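Long-range contacts in galactofuranose-binding protein YtfQ (Escherichia coli, PDB 2VK2), which binds alpha- and beta-galactofuranose in the periplasm and serves as the solute-binding component of the YtfQRT-YjfF ABC transporter: residues I84-L88 with A258-K263; I162-Q166 with F182-E186; Y233-M237 with A285-L289. All blocks are in the same frame, centred on the assembly; numbering follows the deposited sequence.

The three contacts sample both lobes of a two-domain sugar-binding protein with galactofuranose between them. Contact 1 packs helix 252-265 against the all-parallel sheet of one lobe; contacts 2 and 3 lie in the other, at its edge strand 160-167 and where helix 230-237 meets the C-terminal helix 285-291. Accordingly, the centre of contact 1 is about 44 Å from that of contact 2 and 36 Å from that of contact 3, whereas the centres of contacts 2 and 3 are 27 Å apart. None touches another. Each has a side chain within about 8 to 11 Å of that of a sugar-binding residue: F87 about 11 Å from D90, S165 about 10 Å from R146, and Y233 about 8 Å from D227.

Contact 1 of 3, residues I84-L88 with A258-K263; sequences IPVFL and ALEKYK
P85 and L259 mark the nearest backbone approach, with their CA atoms 8.2 Å apart, where the chain passes helix 252-265 just before strand 86-89 begins, at a separation that side chains must fill. F87 does most of the filling. Its CG stands anti to the carbonyl carbon (chi1 -58°), and the far end of the ring reaches the helix: CZ comes to 3.7 Å from L259 CA, while CE1 lies 3.9 Å from the methyl CB of A258. The L259 side chain crosses that of F87 at about a right angle, with CD1 3.9 Å from F87 CE2. Further along the helix, P85 CG comes 4.1 Å from CE2 of Y262, the two side chains meeting at a slant. K263 arrives beside the same proline by bending at chi2 (-73°) and then running straight, which leaves NZ 4.0 Å from P85 CD. That ammonium is hydrogen-bonded to the backbone carbonyl of D60, just ahead of strand 61-64. On the same neighbouring strand, A61 touches L259 and the F63 ring meets that of F87. The helix thus covers adjacent strands of the parallel sheet. Since neither a hydrogen bond nor a salt bridge joins the two segments, cohesion here rests on apolar surfaces, and the one charge drawn in at the margin is satisfied by a main-chain oxygen.

Contact 2 of 3, residues I162-Q166 with F182-E186; sequences IIRSQ and FIKAE
R164 engages F182, A185 and E186 with successive parts of its side chain. Its CB sits squarely over one face of the F182 ring, 3.6 Å from the centroid and 10° off the normal, a CH-pi contact. The chain then bends at chi2 (-79°), and the guanidinium turns toward A185 and E186, gripping the latter side-on with both bonds falling on one oxygen. In this salt bridge R164 NE lies 2.9 Å from E186 OE2, on the oxygen's anti lone pair, and R164 NH2 lies 3.2 Å from it, above the carboxylate plane. OE2 lies practically in the guanidinium plane, although the two flat groups are 60° apart. A185 CB covers one guanidinium face, 3.7 Å from R164 NH2. I163 closes on the carboxylate from the strand side, its CD1 3.4 Å from E186 CD. The backbone of Q166 approaches the edge of the phenyl ring, with N 3.7 Å from F182 CZ. One shell out, N191 hydrogen-bonds to E186 OE1, so the two carboxylate oxygens are held by different partners and the group's rotation is restrained. F182 also rests on V132 and L134 of strand 129-135, the neighbour of 160-167 in the sheet, while S165 faces the other way, its OG bonded to E133 and Q135. Strand 160-167, helix 172-185 and strand 194-197 form a beta-alpha-beta crossover spanning strand 129-135, as expected of the Rossmann-like lobes of type I periplasmic binding proteins.

Contact 3 of 3, residues Y233-M237 with A285-L289; sequences YKAMM and AKEEL
An antiparallel pair joins the C-terminal helix 285-291 to helix 230-237 and brings Y233 against A285, E288 and L289. The short axes run at 153° and approach to 8.8 Å, and the closest backbone point is between Y233 and A285, with CA atoms 4.9 Å apart. Alanine makes this closeness possible: A285 CB fits against M236 CB at 3.7 Å and also against M237 CG. Y233 leans across the partner helix and lays its ring under E288, whose CB stands over the face, 3.7 Å from the centroid and 12° off the normal. Beyond that CH-pi contact, the polar ends of the two side chains share a water. It accepts from Y233 OH at 2.5 Å and donates to E288 OE1 at 2.7 Å. E246 presents a carboxylate oxygen close to the same OE1, so one of the two acids may well carry a proton or have a raised pKa. On the outer side, M237 bends at chi3 (72°) to set its methyl CE beside K286 CG, while SD lies 3.7 Å from L289 CD2. That leucine methyl also meets CG of K234, in the aliphatic part of the lysine, and the two side chains cross nearly at right angles. Y280, on the antiparallel edge strand 278-280, touches both Y233 and E288. Helix 230-237 follows the turn carrying the sugar-binding residue D227, and the Y233 side chain is about 12 Å from the bound galactofuranose. The contact therefore docks the C-terminal helix onto a helix that links two parallel strands, 222-225 and 243-246, in the alpha/beta lobe of a type I periplasmic binding protein.

Contact 1 of 3, residues I84-L88 with A258-K263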
loop_
_atom_site.group_PDB
_atom_site.type_symbol
_atom_site.label_atom_id
_atom_site.label_comp_id
_atom_site.label_asym_id
_atom_site.label_seq_id
_atom_site.Cartn_x
_atom_site.Cartn_y
_atom_site.Cartn_z
ATOM N N ILE A 84 -18.514 -4.300 -19.334
ATOM C CA ILE A 84 -17.063 -4.173 -19.289
ATOM C C ILE A 84 -16.586 -4.684 -17.929
ATOM O O ILE A 84 -16.921 -4.093 -16.898
ATOM C CB ILE A 84 -16.624 -2.708 -19.487
ATOM C CG1 ILE A 84 -17.057 -2.207 -20.868
ATOM C CG2 ILE A 84 -15.108 -2.570 -19.327
ATOM C CD1 ILE A 84 -16.823 -0.732 -21.089
ATOM N N PRO A 85 -15.817 -5.791 -17.912
ATOM C CA PRO A 85 -15.363 -6.344 -16.636
ATOM C C PRO A 85 -14.407 -5.410 -15.901
ATOM O O PRO A 85 -13.593 -4.729 -16.534
ATOM C CB PRO A 85 -14.655 -7.640 -17.044
ATOM C CG PRO A 85 -14.236 -7.411 -18.443
ATOM C CD PRO A 85 -15.321 -6.583 -19.051
ATOM N N VAL A 86 -14.527 -5.390 -14.577
ATOM C CA VAL A 86 -13.730 -4.515 -13.722
ATOM C C VAL A 86 -12.877 -5.350 -12.777
ATOM O O VAL A 86 -13.357 -6.309 -12.170
ATOM C CB VAL A 86 -14.629 -3.559 -12.909
ATOM C CG1 VAL A 86 -13.811 -2.786 -11.874
ATOM C CG2 VAL A 86 -15.350 -2.603 -13.844
ATOM N N PHE A 87 -11.602 -4.979 -12.674
ATOM C CA PHE A 87 -10.652 -5.643 -11.790
ATOM C C PHE A 87 -10.092 -4.605 -10.830
ATOM O O PHE A 87 -9.669 -3.534 -11.251
ATOM C CB PHE A 87 -9.519 -6.271 -12.608
ATOM C CG PHE A 87 -9.993 -7.271 -13.628
ATOM C CD1 PHE A 87 -9.869 -8.634 -13.393
ATOM C CD2 PHE A 87 -10.574 -6.850 -14.816
ATOM C CE1 PHE A 87 -10.317 -9.559 -14.327
ATOM C CE2 PHE A 87 -11.021 -7.770 -15.750
ATOM C CZ PHE A 87 -10.894 -9.123 -15.505
ATOM N N LEU A 88 -10.118 -4.919 -9.540
ATOM C CA LEU A 88 -9.608 -4.007 -8.525
ATOM C C LEU A 88 -8.178 -4.393 -8.173
ATOM O O LEU A 88 -7.877 -5.570 -7.998
ATOM C CB LEU A 88 -10.496 -4.035 -7.278
ATOM C CG LEU A 88 -11.973 -3.711 -7.525
ATOM C CD1 LEU A 88 -12.749 -3.808 -6.223
ATOM C CD2 LEU A 88 -12.147 -2.339 -8.161
ATOM N N ALA A 258 -6.157 -13.094 -15.167
ATOM C CA ALA A 258 -7.590 -13.340 -15.009
ATOM C C ALA A 258 -8.386 -12.827 -16.206
ATOM O O ALA A 258 -9.304 -13.499 -16.681
ATOM C CB ALA A 258 -8.095 -12.701 -13.725
ATOM N N LEU A 259 -8.031 -11.640 -16.694
ATOM C CA LEU A 259 -8.703 -11.049 -17.853
ATOM C C LEU A 259 -8.548 -11.916 -19.099
ATOM O O LEU A 259 -9.526 -12.185 -19.795
ATOM C CB LEU A 259 -8.160 -9.642 -18.134
ATOM C CG LEU A 259 -8.662 -8.947 -19.405
ATOM C CD1 LEU A 259 -10.178 -8.801 -19.382
ATOM C CD2 LEU A 259 -7.991 -7.595 -19.574
ATOM N N GLU A 260 -7.318 -12.341 -19.379
ATOM C CA GLU A 260 -7.037 -13.175 -20.550
ATOM C C GLU A 260 -7.829 -14.477 -20.519
ATOM O O GLU A 260 -8.388 -14.886 -21.535
ATOM C CB GLU A 260 -5.546 -13.490 -20.642
ATOM C CG GLU A 260 -4.686 -12.312 -21.061
ATOM C CD GLU A 260 -3.201 -12.589 -20.903
ATOM O OE1 GLU A 260 -2.833 -13.717 -20.501
ATOM O OE2 GLU A 260 -2.399 -11.677 -21.174
ATOM N N LYS A 261 -7.866 -15.122 -19.355
ATOM C CA LYS A 261 -8.629 -16.361 -19.183
ATOM C C LYS A 261 -10.121 -16.123 -19.393
ATOM O O LYS A 261 -10.796 -16.919 -20.043
ATOM C CB LYS A 261 -8.392 -16.962 -17.794
ATOM C CG LYS A 261 -7.026 -17.599 -17.620
ATOM C CD LYS A 261 -6.866 -18.198 -16.232
ATOM N N TYR A 262 -10.625 -15.021 -18.847
ATOM C CA TYR A 262 -12.037 -14.667 -18.974
ATOM C C TYR A 262 -12.429 -14.383 -20.425
ATOM O O TYR A 262 -13.449 -14.881 -20.901
ATOM C CB TYR A 262 -12.355 -13.458 -18.091
ATOM C CG TYR A 262 -13.785 -12.982 -18.189
ATOM C CD1 TYR A 262 -14.837 -13.788 -17.763
ATOM C CD2 TYR A 262 -14.087 -11.722 -18.697
ATOM C CE1 TYR A 262 -16.154 -13.356 -17.848
ATOM C CE2 TYR A 262 -15.401 -11.280 -18.785
ATOM C CZ TYR A 262 -16.428 -12.101 -18.358
ATOM O OH TYR A 262 -17.732 -11.667 -18.442
ATOM N N LYS A 263 -11.622 -13.590 -21.125
ATOM C CA LYS A 263 -11.902 -13.256 -22.524
ATOM C C LYS A 263 -11.774 -14.468 -23.453
ATOM O O LYS A 263 -12.441 -14.532 -24.488
ATOM C CB LYS A 263 -10.981 -12.128 -23.008
ATOM C CG LYS A 263 -11.211 -10.785 -22.320
ATOM C CD LYS A 263 -12.501 -10.111 -22.782
ATOM C CE LYS A 263 -12.688 -8.757 -22.106
ATOM N NZ LYS A 263 -13.939 -8.063 -22.529
#

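Contact 2 of 3, residues I162-Q166 with F182-E186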
loop_
_atom_site.group_PDB
_atom_site.type_symbol
_atom_site.label_atom_id
_atom_site.label_comp_id
_atom_site.label_asym_id
_atom_site.label_seq_id
_atom_site.Cartn_x
_atom_site.Cartn_y
_atom_site.Cartn_z
ATOM N N ILE A 162 -0.145 2.890 21.613
ATOM C CA ILE A 162 -0.180 3.876 20.540
ATOM C C ILE A 162 -0.602 5.209 21.148
ATOM O O ILE A 162 -1.727 5.349 21.628
ATOM C CB ILE A 162 -1.148 3.471 19.410
ATOM C CG1 ILE A 162 -0.705 2.145 18.787
ATOM C CG2 ILE A 162 -1.204 4.554 18.348
ATOM C CD1 ILE A 162 -1.694 1.571 17.804
ATOM N N ILE A 163 0.312 6.176 21.147
ATOM C CA ILE A 163 0.077 7.476 21.787
ATOM C C ILE A 163 -0.284 8.589 20.797
ATOM O O ILE A 163 -0.839 9.617 21.195
ATOM C CB ILE A 163 1.286 7.914 22.657
ATOM C CG1 ILE A 163 2.578 8.005 21.836
ATOM C CG2 ILE A 163 1.476 6.947 23.818
ATOM C CD1 ILE A 163 3.667 8.801 22.525
ATOM N N ARG A 164 0.042 8.385 19.523
ATOM C CA ARG A 164 -0.272 9.333 18.457
ATOM C C ARG A 164 -0.646 8.546 17.219
ATOM O O ARG A 164 -0.044 7.511 16.939
ATOM C CB ARG A 164 0.946 10.193 18.107
ATOM C CG ARG A 164 1.490 11.058 19.225
ATOM C CD ARG A 164 0.675 12.312 19.410
ATOM N NE ARG A 164 0.962 12.933 20.697
ATOM C CZ ARG A 164 0.328 14.000 21.172
ATOM N NH1 ARG A 164 -0.619 14.599 20.460
ATOM N NH2 ARG A 164 0.652 14.479 22.364
ATOM N N SER A 165 -1.635 9.030 16.475
ATOM C CA SER A 165 -2.001 8.409 15.210
ATOM C C SER A 165 -2.672 9.427 14.303
ATOM O O SER A 165 -3.711 9.981 14.649
ATOM C CB SER A 165 -2.919 7.211 15.443
ATOM O OG SER A 165 -3.188 6.548 14.221
ATOM N N GLN A 166 -2.060 9.684 13.152
ATOM C CA GLN A 166 -2.585 10.624 12.165
ATOM C C GLN A 166 -2.201 10.129 10.782
ATOM O O GLN A 166 -1.210 9.414 10.628
ATOM C CB GLN A 166 -1.986 12.021 12.368
ATOM C CG GLN A 166 -2.397 12.735 13.649
ATOM C CD GLN A 166 -3.814 13.265 13.597
ATOM O OE1 GLN A 166 -4.726 12.691 14.192
ATOM N NE2 GLN A 166 -4.007 14.364 12.877
ATOM N N PHE A 182 4.636 15.014 15.876
ATOM C CA PHE A 182 4.649 14.006 16.939
ATOM C C PHE A 182 5.858 14.183 17.859
ATOM O O PHE A 182 5.730 14.109 19.079
ATOM C CB PHE A 182 4.670 12.582 16.367
ATOM C CG PHE A 182 3.389 12.149 15.682
ATOM C CD1 PHE A 182 2.194 12.854 15.818
ATOM C CD2 PHE A 182 3.384 10.985 14.928
ATOM C CE1 PHE A 182 1.036 12.415 15.184
ATOM C CE2 PHE A 182 2.229 10.540 14.306
ATOM C CZ PHE A 182 1.058 11.256 14.431
ATOM N N ILE A 183 7.027 14.405 17.263
ATOM C CA ILE A 183 8.263 14.603 18.022
ATOM C C ILE A 183 8.148 15.813 18.951
ATOM O O ILE A 183 8.490 15.728 20.132
ATOM C CB ILE A 183 9.476 14.763 17.076
ATOM C CG1 ILE A 183 9.811 13.422 16.416
ATOM C CG2 ILE A 183 10.696 15.284 17.830
ATOM C CD1 ILE A 183 10.784 13.532 15.262
ATOM N N LYS A 184 7.648 16.925 18.419
ATOM C CA LYS A 184 7.463 18.146 19.209
ATOM C C LYS A 184 6.419 17.983 20.319
ATOM O O LYS A 184 6.516 18.634 21.363
ATOM C CB LYS A 184 7.079 19.317 18.302
ATOM C CG LYS A 184 8.206 19.785 17.398
ATOM C CD LYS A 184 7.729 20.843 16.421
ATOM C CE LYS A 184 8.779 21.139 15.363
ATOM N NZ LYS A 184 8.263 22.058 14.312
ATOM N N ALA A 185 5.433 17.119 20.090
ATOM C CA ALA A 185 4.383 16.851 21.075
ATOM C C ALA A 185 4.797 15.824 22.137
ATOM O O ALA A 185 4.066 15.616 23.107
ATOM C CB ALA A 185 3.112 16.385 20.370
ATOM N N GLU A 186 5.959 15.192 21.959
ATOM C CA GLU A 186 6.392 14.104 22.838
ATOM C C GLU A 186 7.825 14.290 23.347
ATOM O O GLU A 186 8.666 13.396 23.220
ATOM C CB GLU A 186 6.244 12.759 22.113
ATOM C CG GLU A 186 4.801 12.373 21.790
ATOM C CD GLU A 186 3.942 12.154 23.031
ATOM O OE1 GLU A 186 4.494 12.003 24.143
ATOM O OE2 GLU A 186 2.704 12.127 22.894
#

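Contact 3 of 3, residues Y233-M237 with A285-L289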
loop_
_atom_site.group_PDB
_atom_site.type_symbol
_atom_site.label_atom_id
_atom_site.label_comp_id
_atom_site.label_asym_id
_atom_site.label_seq_id
_atom_site.Cartn_x
_atom_site.Cartn_y
_atom_site.Cartn_z
ATOM N N TYR A 233 15.301 -0.541 2.337
ATOM C CA TYR A 233 16.447 -1.442 2.493
ATOM C C TYR A 233 17.752 -0.662 2.587
ATOM O O TYR A 233 18.655 -1.047 3.333
ATOM C CB TYR A 233 16.498 -2.471 1.366
ATOM C CG TYR A 233 15.249 -3.315 1.312
ATOM C CD1 TYR A 233 14.893 -4.136 2.378
ATOM C CD2 TYR A 233 14.400 -3.269 0.210
ATOM C CE1 TYR A 233 13.728 -4.902 2.340
ATOM C CE2 TYR A 233 13.243 -4.034 0.163
ATOM C CZ TYR A 233 12.913 -4.844 1.224
ATOM O OH TYR A 233 11.759 -5.596 1.164
ATOM N N LYS A 234 17.845 0.444 1.854
ATOM C CA LYS A 234 18.981 1.356 1.992
ATOM C C LYS A 234 19.047 1.919 3.410
ATOM O O LYS A 234 20.126 2.005 3.998
ATOM C CB LYS A 234 18.895 2.493 0.972
ATOM C CG LYS A 234 19.094 2.035 -0.459
ATOM C CD LYS A 234 19.151 3.197 -1.425
ATOM C CE LYS A 234 19.367 2.703 -2.842
ATOM N NZ LYS A 234 19.636 3.813 -3.796
ATOM N N ALA A 235 17.894 2.282 3.967
ATOM C CA ALA A 235 17.828 2.766 5.341
ATOM C C ALA A 235 18.268 1.686 6.329
ATOM O O ALA A 235 19.017 1.967 7.264
ATOM C CB ALA A 235 16.425 3.243 5.667
ATOM N N MET A 236 17.816 0.452 6.113
ATOM C CA MET A 236 18.231 -0.669 6.958
ATOM C C MET A 236 19.744 -0.869 6.932
ATOM O O MET A 236 20.362 -1.104 7.970
ATOM C CB MET A 236 17.556 -1.969 6.523
ATOM C CG MET A 236 16.078 -2.048 6.846
ATOM S SD MET A 236 15.418 -3.652 6.380
ATOM C CE MET A 236 13.671 -3.391 6.678
ATOM N N MET A 237 20.334 -0.781 5.745
ATOM C CA MET A 237 21.779 -0.959 5.598
ATOM C C MET A 237 22.577 0.137 6.315
ATOM O O MET A 237 23.701 -0.107 6.756
ATOM C CB MET A 237 22.150 -1.034 4.118
ATOM C CG MET A 237 21.673 -2.319 3.463
ATOM S SD MET A 237 21.768 -2.286 1.670
ATOM C CE MET A 237 23.539 -2.373 1.428
ATOM N N ALA A 285 18.614 -7.112 4.067
ATOM C CA ALA A 285 18.371 -5.856 3.342
ATOM C C ALA A 285 19.155 -5.749 2.038
ATOM O O ALA A 285 18.605 -5.352 1.009
ATOM C CB ALA A 285 18.675 -4.661 4.238
ATOM N N LYS A 286 20.436 -6.101 2.083
ATOM C CA LYS A 286 21.291 -6.037 0.897
ATOM C C LYS A 286 20.771 -6.953 -0.212
ATOM O O LYS A 286 20.693 -6.545 -1.373
ATOM C CB LYS A 286 22.734 -6.405 1.254
ATOM C CG LYS A 286 23.737 -6.140 0.142
ATOM C CD LYS A 286 25.161 -6.389 0.611
ATOM C CE LYS A 286 26.168 -6.164 -0.506
ATOM N NZ LYS A 286 26.013 -7.150 -1.613
ATOM N N GLU A 287 20.413 -8.182 0.157
ATOM C CA GLU A 287 19.884 -9.162 -0.797
ATOM C C GLU A 287 18.566 -8.701 -1.416
ATOM O O GLU A 287 18.358 -8.851 -2.619
ATOM C CB GLU A 287 19.681 -10.522 -0.122
ATOM C CG GLU A 287 20.972 -11.227 0.258
ATOM N N GLU A 288 17.680 -8.145 -0.594
ATOM C CA GLU A 288 16.389 -7.655 -1.081
ATOM C C GLU A 288 16.545 -6.428 -1.973
ATOM O O GLU A 288 15.862 -6.314 -2.991
ATOM C CB GLU A 288 15.442 -7.350 0.086
ATOM C CG GLU A 288 14.948 -8.592 0.812
ATOM C CD GLU A 288 14.268 -9.583 -0.118
ATOM O OE1 GLU A 288 13.389 -9.163 -0.901
ATOM O OE2 GLU A 288 14.619 -10.781 -0.069
ATOM N N LEU A 289 17.448 -5.523 -1.596
ATOM C CA LEU A 289 17.748 -4.337 -2.403
ATOM C C LEU A 289 18.230 -4.716 -3.805
ATOM O O LEU A 289 17.883 -4.053 -4.783
ATOM C CB LEU A 289 18.802 -3.467 -1.708
ATOM C CG LEU A 289 19.199 -2.161 -2.404
ATOM C CD1 LEU A 289 17.987 -1.263 -2.625
ATOM C CD2 LEU A 289 20.266 -1.435 -1.601
HETATM O O HOH W 1 11.620 -7.186 -0.761
#